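Local atomic coordinates of CsuC (PDB entry 6FJY), a protein that acts as the periplasmic chaperone of archaic chaperone-usher Csu pili, holding the tip adhesin CsuE in a pre-assembly complex by donor-strand complementation. Residues Val148-Val153 with Lys166-Lys171; Asp43-Asn48 with Asn200-Phe205; Gly83-Tyr88 with Gln170-Leu175; Lys125-Gly130 with Lys137-Asn142; Pro7-Ile12 with Ser117-Ala122. All blocks are in the same frame, centred on the assembly; numbering follows the deposited sequence.

Contact 1 (Val148-Val153 with Lys166-Lys171); sequences VLQWSV and KNNGQK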
# COMPACT_ATOMS: atom_id res chain seq x y z
N VAL A 148 -16.89 14.71 8.18
CA VAL A 148 -18.10 15.14 8.87
C VAL A 148 -19.25 14.97 7.89
O VAL A 148 -19.39 15.77 6.95
CB VAL A 148 -18.03 16.60 9.36
CG1 VAL A 148 -19.31 16.98 10.05
CG2 VAL A 148 -16.85 16.81 10.30
N LEU A 149 -20.06 13.94 8.09
CA LEU A 149 -20.96 13.48 7.04
C LEU A 149 -22.42 13.77 7.38
O LEU A 149 -22.87 13.56 8.51
CB LEU A 149 -20.78 11.98 6.77
CG LEU A 149 -19.37 11.54 6.37
CD1 LEU A 149 -19.33 10.06 6.00
CD2 LEU A 149 -18.87 12.38 5.21
N GLN A 150 -23.15 14.25 6.38
CA GLN A 150 -24.58 14.46 6.45
C GLN A 150 -25.22 13.81 5.24
O GLN A 150 -24.60 13.65 4.19
CB GLN A 150 -24.91 15.96 6.49
CG GLN A 150 -24.85 16.55 7.87
CD GLN A 150 -24.88 18.06 7.84
OE1 GLN A 150 -25.34 18.67 6.88
NE2 GLN A 150 -24.35 18.67 8.90
N TRP A 151 -26.47 13.41 5.40
CA TRP A 151 -27.24 12.77 4.35
C TRP A 151 -28.57 13.48 4.17
O TRP A 151 -29.00 14.28 5.00
CB TRP A 151 -27.45 11.27 4.62
CG TRP A 151 -28.41 10.97 5.73
CD1 TRP A 151 -28.13 10.91 7.06
CD2 TRP A 151 -29.80 10.67 5.60
NE1 TRP A 151 -29.25 10.58 7.77
CE2 TRP A 151 -30.30 10.43 6.90
CE3 TRP A 151 -30.68 10.58 4.52
CZ2 TRP A 151 -31.63 10.12 7.15
CZ3 TRP A 151 -32.00 10.26 4.77
CH2 TRP A 151 -32.47 10.04 6.07
N SER A 152 -29.20 13.18 3.04
CA SER A 152 -30.53 13.65 2.64
C SER A 152 -30.93 12.83 1.43
O SER A 152 -30.08 12.41 0.64
CB SER A 152 -30.55 15.15 2.32
OG SER A 152 -29.97 15.42 1.06
N VAL A 153 -32.23 12.61 1.28
CA VAL A 153 -32.78 11.82 0.18
C VAL A 153 -33.77 12.70 -0.56
O VAL A 153 -34.77 13.14 0.02
CB VAL A 153 -33.46 10.53 0.67
CG1 VAL A 153 -34.17 9.86 -0.49
CG2 VAL A 153 -32.45 9.59 1.29
N LYS A 166 -22.93 14.33 2.20
CA LYS A 166 -22.10 15.52 2.20
C LYS A 166 -21.00 15.38 3.24
O LYS A 166 -21.24 14.86 4.33
CB LYS A 166 -22.92 16.79 2.47
CG LYS A 166 -22.07 18.05 2.52
CD LYS A 166 -22.87 19.30 2.84
CE LYS A 166 -23.82 19.70 1.73
NZ LYS A 166 -24.69 20.82 2.19
N ASN A 167 -19.80 15.78 2.87
CA ASN A 167 -18.66 15.80 3.78
C ASN A 167 -18.27 17.26 4.00
O ASN A 167 -17.86 17.94 3.06
CB ASN A 167 -17.50 15.00 3.19
CG ASN A 167 -16.45 14.69 4.21
OD1 ASN A 167 -16.39 15.30 5.28
ND2 ASN A 167 -15.58 13.73 3.89
N ASN A 168 -18.38 17.71 5.25
CA ASN A 168 -17.97 19.05 5.65
C ASN A 168 -16.59 19.07 6.30
O ASN A 168 -16.13 20.14 6.73
CB ASN A 168 -19.01 19.66 6.58
CG ASN A 168 -20.36 19.74 5.93
OD1 ASN A 168 -20.50 20.31 4.84
ND2 ASN A 168 -21.36 19.16 6.56
N GLY A 169 -15.96 17.91 6.45
CA GLY A 169 -14.62 17.83 6.99
C GLY A 169 -13.55 18.00 5.93
O GLY A 169 -13.81 17.99 4.73
N GLN A 170 -12.31 18.15 6.40
CA GLN A 170 -11.15 18.34 5.55
C GLN A 170 -10.51 17.03 5.11
O GLN A 170 -9.50 17.07 4.40
CB GLN A 170 -10.10 19.20 6.27
CG GLN A 170 -10.58 20.59 6.74
CD GLN A 170 -10.61 21.64 5.63
OE1 GLN A 170 -10.46 21.34 4.45
NE2 GLN A 170 -10.76 22.90 6.02
N LYS A 171 -11.05 15.88 5.53
CA LYS A 171 -10.53 14.58 5.09
C LYS A 171 -11.67 13.74 4.53
O LYS A 171 -12.85 13.93 4.86
CB LYS A 171 -9.84 13.80 6.21
CG LYS A 171 -8.50 14.37 6.64
CD LYS A 171 -7.75 13.40 7.52
CE LYS A 171 -7.02 12.34 6.69
NZ LYS A 171 -7.95 11.32 6.14
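The best-held polar atom is N167 OD1, which accepts two backbone N-H groups: V148 N across the contact at 3.0 Å and G169 N, two residues on in its own segment, at 2.9 Å. Both donors stand above the carbonyl plane, V148 N by 40°, so neither bond follows a lone pair. With CG anti to the backbone N (chi1 -165°), the N167 amide turns toward the neighbouring strand, and ND2 gives its hydrogens to K171 O and to V197 O, which fixes its rotation. L149 meets this amide obliquely: its CD2 lies 3.5 Å from N167 CG, while the leucine also packs on I234 and I236 of strand 232-238. Backbone bonds hold the rest. Q150 and K166 form an antiparallel hydrogen-bonded pair, K166 N to Q150 O at 2.7 Å and Q150 N to K166 O at 2.9 Å. Beyond the non-hydrogen-bonded pair L149-N167, N168 N reaches V148 O at 2.8 Å, nearly straight at 169°. On the face of Q150 and K166, the side chains of Q150 and N168 cross at about a right angle. The whole is an antiparallel beta hairpin of strands 149-154 and 162-167, with an Asx turn at N167 where the second strand ends.

Contact 2 (Asp43-Asn48 with Asn200-Phe205); sequences DGLKDN and NSTVKF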
# COMPACT_ATOMS: atom_id res chain seq x y z
N ASP A 43 -17.42 17.10 -8.10
CA ASP A 43 -18.23 18.22 -8.52
C ASP A 43 -19.34 17.70 -9.43
O ASP A 43 -19.12 16.79 -10.23
CB ASP A 43 -17.38 19.27 -9.24
CG ASP A 43 -16.41 19.98 -8.31
OD1 ASP A 43 -16.71 20.08 -7.10
OD2 ASP A 43 -15.34 20.41 -8.79
N GLY A 44 -20.52 18.29 -9.31
CA GLY A 44 -21.68 17.75 -9.99
C GLY A 44 -22.24 16.52 -9.33
O GLY A 44 -22.97 15.75 -9.98
N LEU A 45 -21.92 16.31 -8.05
CA LEU A 45 -22.40 15.18 -7.25
C LEU A 45 -21.96 13.83 -7.81
O LEU A 45 -22.61 12.81 -7.59
CB LEU A 45 -23.92 15.24 -7.08
CG LEU A 45 -24.46 16.16 -5.98
CD1 LEU A 45 -23.56 17.36 -5.71
CD2 LEU A 45 -25.84 16.62 -6.35
N LYS A 46 -20.84 13.81 -8.52
CA LYS A 46 -20.31 12.57 -9.08
C LYS A 46 -18.81 12.70 -9.23
O LYS A 46 -18.26 13.80 -9.25
CB LYS A 46 -20.97 12.25 -10.42
CG LYS A 46 -20.84 13.37 -11.45
CD LYS A 46 -20.99 12.87 -12.89
CE LYS A 46 -20.84 14.01 -13.88
NZ LYS A 46 -19.63 14.84 -13.60
N ASP A 47 -18.17 11.54 -9.38
CA ASP A 47 -16.72 11.46 -9.50
C ASP A 47 -16.29 11.92 -10.88
O ASP A 47 -16.72 11.37 -11.90
CB ASP A 47 -16.25 10.03 -9.24
CG ASP A 47 -16.59 9.54 -7.84
OD1 ASP A 47 -15.96 10.02 -6.88
OD2 ASP A 47 -17.50 8.68 -7.70
N ASN A 48 -15.42 12.93 -10.91
CA ASN A 48 -14.82 13.45 -12.12
C ASN A 48 -13.31 13.34 -12.00
O ASN A 48 -12.74 13.45 -10.91
CB ASN A 48 -15.21 14.89 -12.35
CG ASN A 48 -16.68 15.09 -12.27
OD1 ASN A 48 -17.44 14.52 -13.06
ND2 ASN A 48 -17.13 15.85 -11.28
N ASN A 200 -15.00 18.19 1.79
CA ASN A 200 -15.68 19.39 1.31
C ASN A 200 -16.40 19.12 -0.01
O ASN A 200 -16.30 19.87 -0.98
CB ASN A 200 -14.70 20.56 1.17
CG ASN A 200 -13.86 20.77 2.42
OD1 ASN A 200 -14.34 21.31 3.42
ND2 ASN A 200 -12.60 20.36 2.36
N SER A 201 -17.12 18.00 -0.05
CA SER A 201 -17.78 17.55 -1.27
C SER A 201 -19.11 16.90 -0.92
O SER A 201 -19.37 16.54 0.23
CB SER A 201 -16.91 16.55 -2.04
OG SER A 201 -15.61 17.08 -2.29
N THR A 202 -19.95 16.75 -1.94
CA THR A 202 -21.22 16.04 -1.83
C THR A 202 -21.34 15.11 -3.03
O THR A 202 -20.98 15.48 -4.15
CB THR A 202 -22.43 17.01 -1.80
OG1 THR A 202 -22.33 17.89 -0.67
CG2 THR A 202 -23.76 16.24 -1.74
N VAL A 203 -21.81 13.88 -2.77
CA VAL A 203 -22.06 12.91 -3.83
C VAL A 203 -23.42 12.27 -3.60
O VAL A 203 -23.98 12.32 -2.51
CB VAL A 203 -20.99 11.80 -3.91
CG1 VAL A 203 -19.91 12.21 -4.88
CG2 VAL A 203 -20.42 11.51 -2.54
N LYS A 204 -23.95 11.66 -4.67
CA LYS A 204 -25.25 11.01 -4.62
C LYS A 204 -25.15 9.59 -5.17
O LYS A 204 -24.30 9.29 -6.00
CB LYS A 204 -26.32 11.81 -5.38
CG LYS A 204 -25.93 12.31 -6.76
CD LYS A 204 -27.06 13.17 -7.33
CE LYS A 204 -26.76 13.68 -8.72
NZ LYS A 204 -27.90 14.48 -9.26
N PHE A 205 -26.05 8.73 -4.68
CA PHE A 205 -26.02 7.32 -5.08
C PHE A 205 -27.40 6.87 -5.55
O PHE A 205 -28.32 7.68 -5.68
CB PHE A 205 -25.59 6.45 -3.90
CG PHE A 205 -24.15 6.60 -3.52
CD1 PHE A 205 -23.19 6.94 -4.46
CD2 PHE A 205 -23.76 6.42 -2.21
CE1 PHE A 205 -21.86 7.09 -4.09
CE2 PHE A 205 -22.44 6.56 -1.84
CZ PHE A 205 -21.49 6.90 -2.78
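The turn between strands 31-41 and 48-50, in the PapD-like N-terminal domain, rests here on strand 201-204, an edge strand, within this chain, of a five-stranded sheet. L45 is the residue that makes the contact. Its CG lies anti to the carbonyl carbon (chi1 -82°), and its two methyls part company: CD1 goes to T202, 3.6 Å from T202 O and 4.1 Å from T202 CB, whereas CD2 goes to the lysine, 3.8 Å from K204 CD. L45 and T202 run side by side, pointing the same way; K204 crosses L45 at about a right angle. K204 has CG in the crowded position between backbone N and carbonyl carbon (chi1 47°), and from there its extended chain runs across the leucine, with CG 3.6 Å from L45 CB. In chaperones of this family two immunoglobulin-like domains are set at an angle, and this turn is one place where the first leans on the second. Backbone polarity adds little: K204 N gives a weak hydrogen bond to L45 O at 3.4 Å, and L45 CA makes a straight CA-H...O contact with T202 O at 3.4 Å. V203 CG1 lies 3.9 Å from L45 O. The leucine and the lysine both also touch Y164 of strand 162-167, the next strand of that sheet, and K204 NZ has a long, weak ion pair with E162.

Contact 3 (Gly83-Tyr88 with Gln170-Leu175); sequences GKEQSY and QKFARL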
# COMPACT_ATOMS: atom_id res chain seq x y z
N GLY A 83 -3.60 23.18 5.05
CA GLY A 83 -4.78 22.56 5.62
C GLY A 83 -5.69 21.85 4.65
O GLY A 83 -6.88 21.69 4.94
N LYS A 84 -5.19 21.40 3.50
CA LYS A 84 -6.04 20.81 2.48
C LYS A 84 -5.55 19.42 2.07
O LYS A 84 -4.35 19.19 1.89
CB LYS A 84 -6.13 21.71 1.24
CG LYS A 84 -7.39 22.58 1.20
CD LYS A 84 -7.51 23.49 2.42
CE LYS A 84 -8.90 24.08 2.60
NZ LYS A 84 -9.00 24.97 3.82
N GLU A 85 -6.51 18.51 1.92
CA GLU A 85 -6.29 17.18 1.40
C GLU A 85 -6.70 17.15 -0.08
O GLU A 85 -7.89 17.21 -0.40
CB GLU A 85 -7.09 16.15 2.20
CG GLU A 85 -6.96 14.73 1.68
CD GLU A 85 -7.84 13.77 2.41
OE1 GLU A 85 -9.08 13.84 2.21
OE2 GLU A 85 -7.31 12.96 3.21
N GLN A 86 -5.71 17.04 -0.96
CA GLN A 86 -5.95 16.93 -2.40
C GLN A 86 -6.07 15.47 -2.81
O GLN A 86 -5.25 14.63 -2.40
CB GLN A 86 -4.83 17.59 -3.21
CG GLN A 86 -4.57 19.04 -2.90
CD GLN A 86 -5.67 19.97 -3.38
OE1 GLN A 86 -6.58 19.56 -4.11
NE2 GLN A 86 -5.59 21.22 -2.97
N SER A 87 -7.08 15.18 -3.62
CA SER A 87 -7.41 13.83 -4.03
C SER A 87 -7.00 13.61 -5.47
O SER A 87 -7.12 14.51 -6.31
CB SER A 87 -8.91 13.59 -3.87
OG SER A 87 -9.32 13.92 -2.55
N TYR A 88 -6.49 12.42 -5.76
CA TYR A 88 -6.04 12.07 -7.10
C TYR A 88 -6.35 10.59 -7.32
O TYR A 88 -6.58 9.83 -6.37
CB TYR A 88 -4.54 12.30 -7.27
CG TYR A 88 -4.06 13.68 -6.96
CD1 TYR A 88 -3.73 14.04 -5.65
CD2 TYR A 88 -3.88 14.62 -7.96
CE1 TYR A 88 -3.27 15.30 -5.35
CE2 TYR A 88 -3.40 15.89 -7.67
CZ TYR A 88 -3.11 16.22 -6.36
OH TYR A 88 -2.66 17.47 -6.06
N GLN A 170 -12.31 18.15 6.40
CA GLN A 170 -11.15 18.34 5.55
C GLN A 170 -10.51 17.03 5.11
O GLN A 170 -9.50 17.07 4.40
CB GLN A 170 -10.10 19.20 6.27
CG GLN A 170 -10.58 20.59 6.74
CD GLN A 170 -10.61 21.64 5.63
OE1 GLN A 170 -10.46 21.34 4.45
NE2 GLN A 170 -10.76 22.90 6.02
N LYS A 171 -11.05 15.88 5.53
CA LYS A 171 -10.53 14.58 5.09
C LYS A 171 -11.67 13.74 4.53
O LYS A 171 -12.85 13.93 4.86
CB LYS A 171 -9.84 13.80 6.21
CG LYS A 171 -8.50 14.37 6.64
CD LYS A 171 -7.75 13.40 7.52
CE LYS A 171 -7.02 12.34 6.69
NZ LYS A 171 -7.95 11.32 6.14
N PHE A 172 -11.32 12.82 3.64
CA PHE A 172 -12.28 11.95 2.98
C PHE A 172 -12.81 10.87 3.92
O PHE A 172 -12.20 10.53 4.94
CB PHE A 172 -11.65 11.27 1.76
CG PHE A 172 -10.60 10.24 2.10
CD1 PHE A 172 -9.29 10.63 2.39
CD2 PHE A 172 -10.91 8.89 2.17
CE1 PHE A 172 -8.31 9.69 2.70
CE2 PHE A 172 -9.94 7.94 2.49
CZ PHE A 172 -8.64 8.34 2.76
N ALA A 173 -13.96 10.32 3.55
CA ALA A 173 -14.53 9.14 4.17
C ALA A 173 -14.61 8.04 3.13
O ALA A 173 -15.03 8.28 1.99
CB ALA A 173 -15.93 9.44 4.73
N ARG A 174 -14.15 6.84 3.50
CA ARG A 174 -14.32 5.64 2.68
C ARG A 174 -15.34 4.77 3.41
O ARG A 174 -15.01 4.10 4.40
CB ARG A 174 -12.99 4.92 2.42
CG ARG A 174 -13.11 3.74 1.44
CD ARG A 174 -11.78 3.09 1.03
NE ARG A 174 -10.75 3.21 2.05
CZ ARG A 174 -9.61 3.88 1.90
NH1 ARG A 174 -9.33 4.49 0.76
NH2 ARG A 174 -8.75 3.94 2.90
N LEU A 175 -16.58 4.80 2.94
CA LEU A 175 -17.69 4.13 3.59
C LEU A 175 -17.92 2.77 2.95
O LEU A 175 -17.85 2.63 1.72
CB LEU A 175 -18.96 4.97 3.49
CG LEU A 175 -18.91 6.37 4.08
CD1 LEU A 175 -20.24 7.05 3.85
CD2 LEU A 175 -18.55 6.35 5.56
O HOH W 1 -9.12 19.20 2.51
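The two segments form no backbone pairing: their closest alpha carbons, of E85 and K171, are 6.2 Å apart, and the start of strand 85-95 meets the loop ahead of strand 173-175 through side chains and one water. E85 spans the gap. Its CB points toward the loop, its CG is anti to the backbone N (chi1 178°) and the chain beyond is extended, so the carboxylate is delivered to the backbone of F172. E85 OE1 takes F172 N on its syn lone pair at 2.8 Å, with the bond bent to 132°. E85 OE2 comes to the edge of the F172 ring, near its plane, 3.2 Å from F172 CD1; carboxylate and ring planes are 36° apart. The same oxygen accepts from Y123 OH and makes a salt bridge, weak as a hydrogen bond, with K171 NZ at 3.4 Å. These donors and the lysine charge probably favour the ionised form of this buried acid. F172 itself has CG in the crowded position and stacks on F121. Nearer the loop end, a water accepts from E85 N at 2.8 Å and donates to Q170 O at 2.9 Å and, at longer range, to Q170 OE1. The bent Q170 chain carries OE1 to N200 ND2 as well, while K84 lies obliquely against its amide with CE 3.7 Å from Q170 OE1. A buried carboxylate from one domain thus ties down a loop of the other, at the interdomain interface of a two-domain PapD-like chaperone.

Contact 4 (Lys125-Gly130 with Lys137-Asn142); sequences KGIGSG and KLNAKN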
# COMPACT_ATOMS: atom_id res chain seq x y z
N LYS A 125 0.05 21.94 4.34
CA LYS A 125 0.61 22.13 5.67
C LYS A 125 -0.47 22.03 6.73
O LYS A 125 -1.59 22.52 6.55
CB LYS A 125 1.30 23.49 5.76
CG LYS A 125 2.44 23.67 4.76
CD LYS A 125 3.43 22.51 4.85
CE LYS A 125 4.16 22.49 6.19
NZ LYS A 125 5.12 21.35 6.27
N GLY A 126 -0.14 21.39 7.85
CA GLY A 126 -1.04 21.36 8.98
C GLY A 126 -2.08 20.27 8.95
O GLY A 126 -3.02 20.31 9.75
N ILE A 127 -1.96 19.31 8.02
CA ILE A 127 -2.91 18.21 7.89
C ILE A 127 -2.18 17.03 7.25
O ILE A 127 -1.27 17.22 6.43
CB ILE A 127 -4.14 18.64 7.06
CG1 ILE A 127 -5.22 17.55 7.06
CG2 ILE A 127 -3.72 18.99 5.63
CD1 ILE A 127 -6.53 18.01 6.43
N GLY A 128 -2.55 15.81 7.67
CA GLY A 128 -1.89 14.61 7.21
C GLY A 128 -2.86 13.46 6.99
O GLY A 128 -4.08 13.60 7.16
N SER A 129 -2.29 12.31 6.61
CA SER A 129 -3.06 11.10 6.36
C SER A 129 -3.60 10.50 7.66
O SER A 129 -4.64 9.83 7.65
CB SER A 129 -2.20 10.05 5.66
OG SER A 129 -1.08 9.69 6.46
N GLY A 130 -2.87 10.66 8.76
CA GLY A 130 -3.22 10.03 10.01
C GLY A 130 -2.80 8.58 10.12
O GLY A 130 -3.11 7.95 11.14
N LYS A 137 -0.27 13.27 14.93
CA LYS A 137 -0.08 14.49 15.72
C LYS A 137 -0.53 15.73 14.96
O LYS A 137 -1.09 16.66 15.55
CB LYS A 137 1.38 14.63 16.14
CG LYS A 137 1.77 13.79 17.35
CD LYS A 137 3.23 13.99 17.72
CE LYS A 137 3.65 13.07 18.84
NZ LYS A 137 5.09 13.21 19.15
N LEU A 138 -0.26 15.78 13.65
CA LEU A 138 -0.70 16.92 12.85
C LEU A 138 -2.21 17.07 12.91
O LEU A 138 -2.73 18.17 13.11
CB LEU A 138 -0.25 16.75 11.39
CG LEU A 138 0.90 17.62 10.88
CD1 LEU A 138 1.09 17.39 9.38
CD2 LEU A 138 0.64 19.08 11.17
N ASN A 139 -2.93 15.96 12.74
CA ASN A 139 -4.38 16.00 12.78
C ASN A 139 -4.91 16.20 14.20
O ASN A 139 -6.08 16.56 14.36
CB ASN A 139 -4.94 14.74 12.14
CG ASN A 139 -4.62 14.67 10.67
OD1 ASN A 139 -4.22 15.68 10.08
ND2 ASN A 139 -4.81 13.50 10.07
N ALA A 140 -4.09 15.95 15.22
CA ALA A 140 -4.54 16.20 16.58
C ALA A 140 -4.77 17.69 16.82
O ALA A 140 -5.67 18.06 17.58
CB ALA A 140 -3.52 15.65 17.57
N LYS A 141 -4.00 18.54 16.15
CA LYS A 141 -4.09 19.99 16.26
C LYS A 141 -5.10 20.59 15.30
O LYS A 141 -5.19 21.82 15.19
CB LYS A 141 -2.72 20.62 16.02
CG LYS A 141 -1.61 20.06 16.89
CD LYS A 141 -0.26 20.61 16.45
CE LYS A 141 0.87 20.12 17.36
NZ LYS A 141 2.19 20.73 17.00
N ASN A 142 -5.86 19.75 14.60
CA ASN A 142 -6.82 20.18 13.59
C ASN A 142 -8.17 19.55 13.88
O ASN A 142 -8.31 18.32 13.82
CB ASN A 142 -6.33 19.78 12.20
CG ASN A 142 -7.11 20.44 11.11
OD1 ASN A 142 -8.24 20.87 11.31
ND2 ASN A 142 -6.52 20.50 9.91
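N139, on the last turn of helix 133-140, carries the contact. From CB its CG lies anti to the carbonyl carbon (chi1 -65°), so the amide swings off the helix and lies along the extended backbone of I127 and G128. At the tip the amide splits its work between the two polar atoms of one residue. N139 OD1 accepts G128 N at 2.9 Å, in the carbonyl plane and on a lone pair, and the same oxygen touches I127 CG1 at 3.7 Å. N139 ND2 donates to G128 O at 3.0 Å with a nearly straight angle of 168°; the acceptor is in the asparagine's amide plane, but the donor stands 66° above the carbonyl plane of G128. Two bonds at one residue hold the amide flat and fix its flip. The preceding residue, L138, points toward the loop and covers it with both methyls: CD2 is 3.6 Å from G126 CA, and CD1 is 3.8 Å from I127 O. G126 has a positive phi. After the helix, N142 sends ND2 close to G126 O at 3.5 Å, while its OD1 takes L144 N. I127 points mostly away from the helix, though its CB still touches N142 ND2, and its side chain packs on Q170, bringing the loop against the second domain. The arrangement is a helix-to-loop junction in the linker between strand 109-123 of the PapD-like N-terminal domain and strand 149-154 of the next domain, with a side-chain amide bridging the N-H and C=O of G128.

Contact 5 (Pro7-Ile12 with Ser117-Ala122); sequences PIYPKI and SIPLFA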
# COMPACT_ATOMS: atom_id res chain seq x y z
N PRO A 7 2.24 0.53 -2.58
CA PRO A 7 0.92 0.40 -1.93
C PRO A 7 -0.27 0.86 -2.78
O PRO A 7 -0.12 1.71 -3.66
CB PRO A 7 1.07 1.26 -0.66
CG PRO A 7 2.09 2.28 -1.01
CD PRO A 7 3.05 1.60 -1.98
N ILE A 8 -1.43 0.26 -2.53
CA ILE A 8 -2.66 0.65 -3.22
C ILE A 8 -3.42 1.78 -2.52
O ILE A 8 -4.44 2.24 -3.05
CB ILE A 8 -3.56 -0.59 -3.42
CG1 ILE A 8 -3.75 -1.31 -2.11
CG2 ILE A 8 -2.94 -1.56 -4.46
CD1 ILE A 8 -4.56 -2.59 -2.26
N TYR A 9 -2.95 2.24 -1.35
CA TYR A 9 -3.47 3.44 -0.69
C TYR A 9 -2.31 4.39 -0.40
O TYR A 9 -2.01 4.67 0.76
CB TYR A 9 -4.22 3.09 0.59
CG TYR A 9 -5.42 2.21 0.40
CD1 TYR A 9 -6.51 2.62 -0.37
CD2 TYR A 9 -5.48 0.95 0.96
CE1 TYR A 9 -7.63 1.81 -0.54
CE2 TYR A 9 -6.59 0.13 0.79
CZ TYR A 9 -7.65 0.57 0.04
OH TYR A 9 -8.74 -0.25 -0.13
N PRO A 10 -1.65 4.90 -1.43
CA PRO A 10 -0.52 5.80 -1.20
C PRO A 10 -0.96 7.21 -0.83
O PRO A 10 -2.10 7.63 -1.07
CB PRO A 10 0.21 5.78 -2.54
CG PRO A 10 -0.90 5.62 -3.53
CD PRO A 10 -1.90 4.71 -2.86
N LYS A 11 -0.03 7.94 -0.22
CA LYS A 11 -0.24 9.33 0.17
C LYS A 11 1.11 10.02 0.29
O LYS A 11 2.14 9.38 0.49
CB LYS A 11 -1.04 9.48 1.48
CG LYS A 11 -0.98 8.31 2.46
CD LYS A 11 0.36 8.11 3.11
CE LYS A 11 0.35 6.80 3.93
NZ LYS A 11 1.65 6.48 4.61
N ILE A 12 1.07 11.34 0.14
CA ILE A 12 2.23 12.23 0.23
C ILE A 12 1.96 13.20 1.36
O ILE A 12 1.05 14.04 1.26
CB ILE A 12 2.47 12.97 -1.09
CG1 ILE A 12 2.34 12.01 -2.27
CG2 ILE A 12 3.85 13.64 -1.08
CD1 ILE A 12 2.60 12.64 -3.63
N SER A 117 -6.96 1.31 -10.71
CA SER A 117 -7.38 2.63 -10.27
C SER A 117 -7.10 2.71 -8.77
O SER A 117 -7.72 1.99 -7.97
CB SER A 117 -8.85 2.89 -10.59
OG SER A 117 -9.21 4.22 -10.20
N ILE A 118 -6.15 3.55 -8.39
CA ILE A 118 -5.59 3.56 -7.05
C ILE A 118 -5.81 4.95 -6.44
O ILE A 118 -5.45 5.95 -7.06
CB ILE A 118 -4.10 3.19 -7.05
CG1 ILE A 118 -3.95 1.67 -7.26
CG2 ILE A 118 -3.43 3.67 -5.78
CD1 ILE A 118 -2.52 1.24 -7.50
N PRO A 119 -6.39 5.05 -5.24
CA PRO A 119 -6.59 6.37 -4.64
C PRO A 119 -5.29 6.94 -4.10
O PRO A 119 -4.51 6.25 -3.44
CB PRO A 119 -7.58 6.08 -3.50
CG PRO A 119 -7.20 4.68 -3.07
CD PRO A 119 -6.82 3.96 -4.34
N LEU A 120 -5.08 8.22 -4.36
CA LEU A 120 -3.86 8.91 -3.97
C LEU A 120 -4.22 10.23 -3.31
O LEU A 120 -5.04 10.99 -3.84
CB LEU A 120 -2.99 9.14 -5.19
CG LEU A 120 -1.73 9.96 -4.92
CD1 LEU A 120 -0.75 9.19 -3.99
CD2 LEU A 120 -1.10 10.32 -6.22
N PHE A 121 -3.65 10.49 -2.13
CA PHE A 121 -3.94 11.73 -1.41
C PHE A 121 -2.65 12.46 -1.06
O PHE A 121 -1.71 11.86 -0.54
CB PHE A 121 -4.72 11.46 -0.13
CG PHE A 121 -6.05 10.84 -0.38
CD1 PHE A 121 -7.12 11.61 -0.79
CD2 PHE A 121 -6.24 9.47 -0.19
CE1 PHE A 121 -8.36 11.04 -1.03
CE2 PHE A 121 -7.48 8.90 -0.44
CZ PHE A 121 -8.54 9.69 -0.84
N ALA A 122 -2.66 13.77 -1.28
CA ALA A 122 -1.54 14.63 -0.91
C ALA A 122 -2.03 15.76 0.00
O ALA A 122 -3.17 16.23 -0.10
CB ALA A 122 -0.85 15.19 -2.16
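P10 is at the apolar centre, between I118 and L120. Its CD is 3.5 Å from I118 CG2 and its CG 3.6 Å from L120 CD1, and the proline crosses both side chains at about a right angle. I118 has CG2 anti to the backbone N, which brings that methyl up to I8 O as well as to P10. L120 holds CG anti to the backbone N (chi1 175°), and its CD1 reaches P10 CG and P10 O. To one side P119 CG meets the edge of the Y9 ring, near its plane, 3.5 Å from Y9 CD1; Y9 makes a cation-pi contact with R174. At the I8 end the neighbouring protein chain packs on P7, I8 and Y9, and S117 pairs in parallel with one of its strands, so the sheet continues across the interface, consistent with the donor-strand complementation of this chaperone-adhesin complex. Toward the other end packing gives way to a short parallel pairing of strand 11-12 with strand 109-123. I12 CB lies 4.1 Å from A122 CB on one face; on the other K11 and F121 point together. Backbone bonds form the polar edge: I12 N donates to F121 O at 2.9 Å (N-H...O angle 158°), the donor in the carbonyl plane, whereas F121 N to P10 O is weak at 3.4 Å.

Overall arrangement
Contact 5 lies in the N-terminal domain, contact 1 in the sheet of the second, and contacts 2 and 3 join the two domains, touching through N200 and Q170, with centres about 13 Å apart. Contact 4 sits on the linking helix, about 12 Å from contact 3, which it touches through G83-K125 and K171. Contacts 3 and 5 share the pairing of strands 85-95 and 109-123; contacts 1 and 2 share that of strands 162-167 and 201-204. Along the chain, contacts 1, 3 and 4 are nested within the loop closed by contact 2, while contact 5 crosses contacts 2 and 3. Q170 and K171 belong to contacts 1 and 3, tying the hairpin to the interdomain interface.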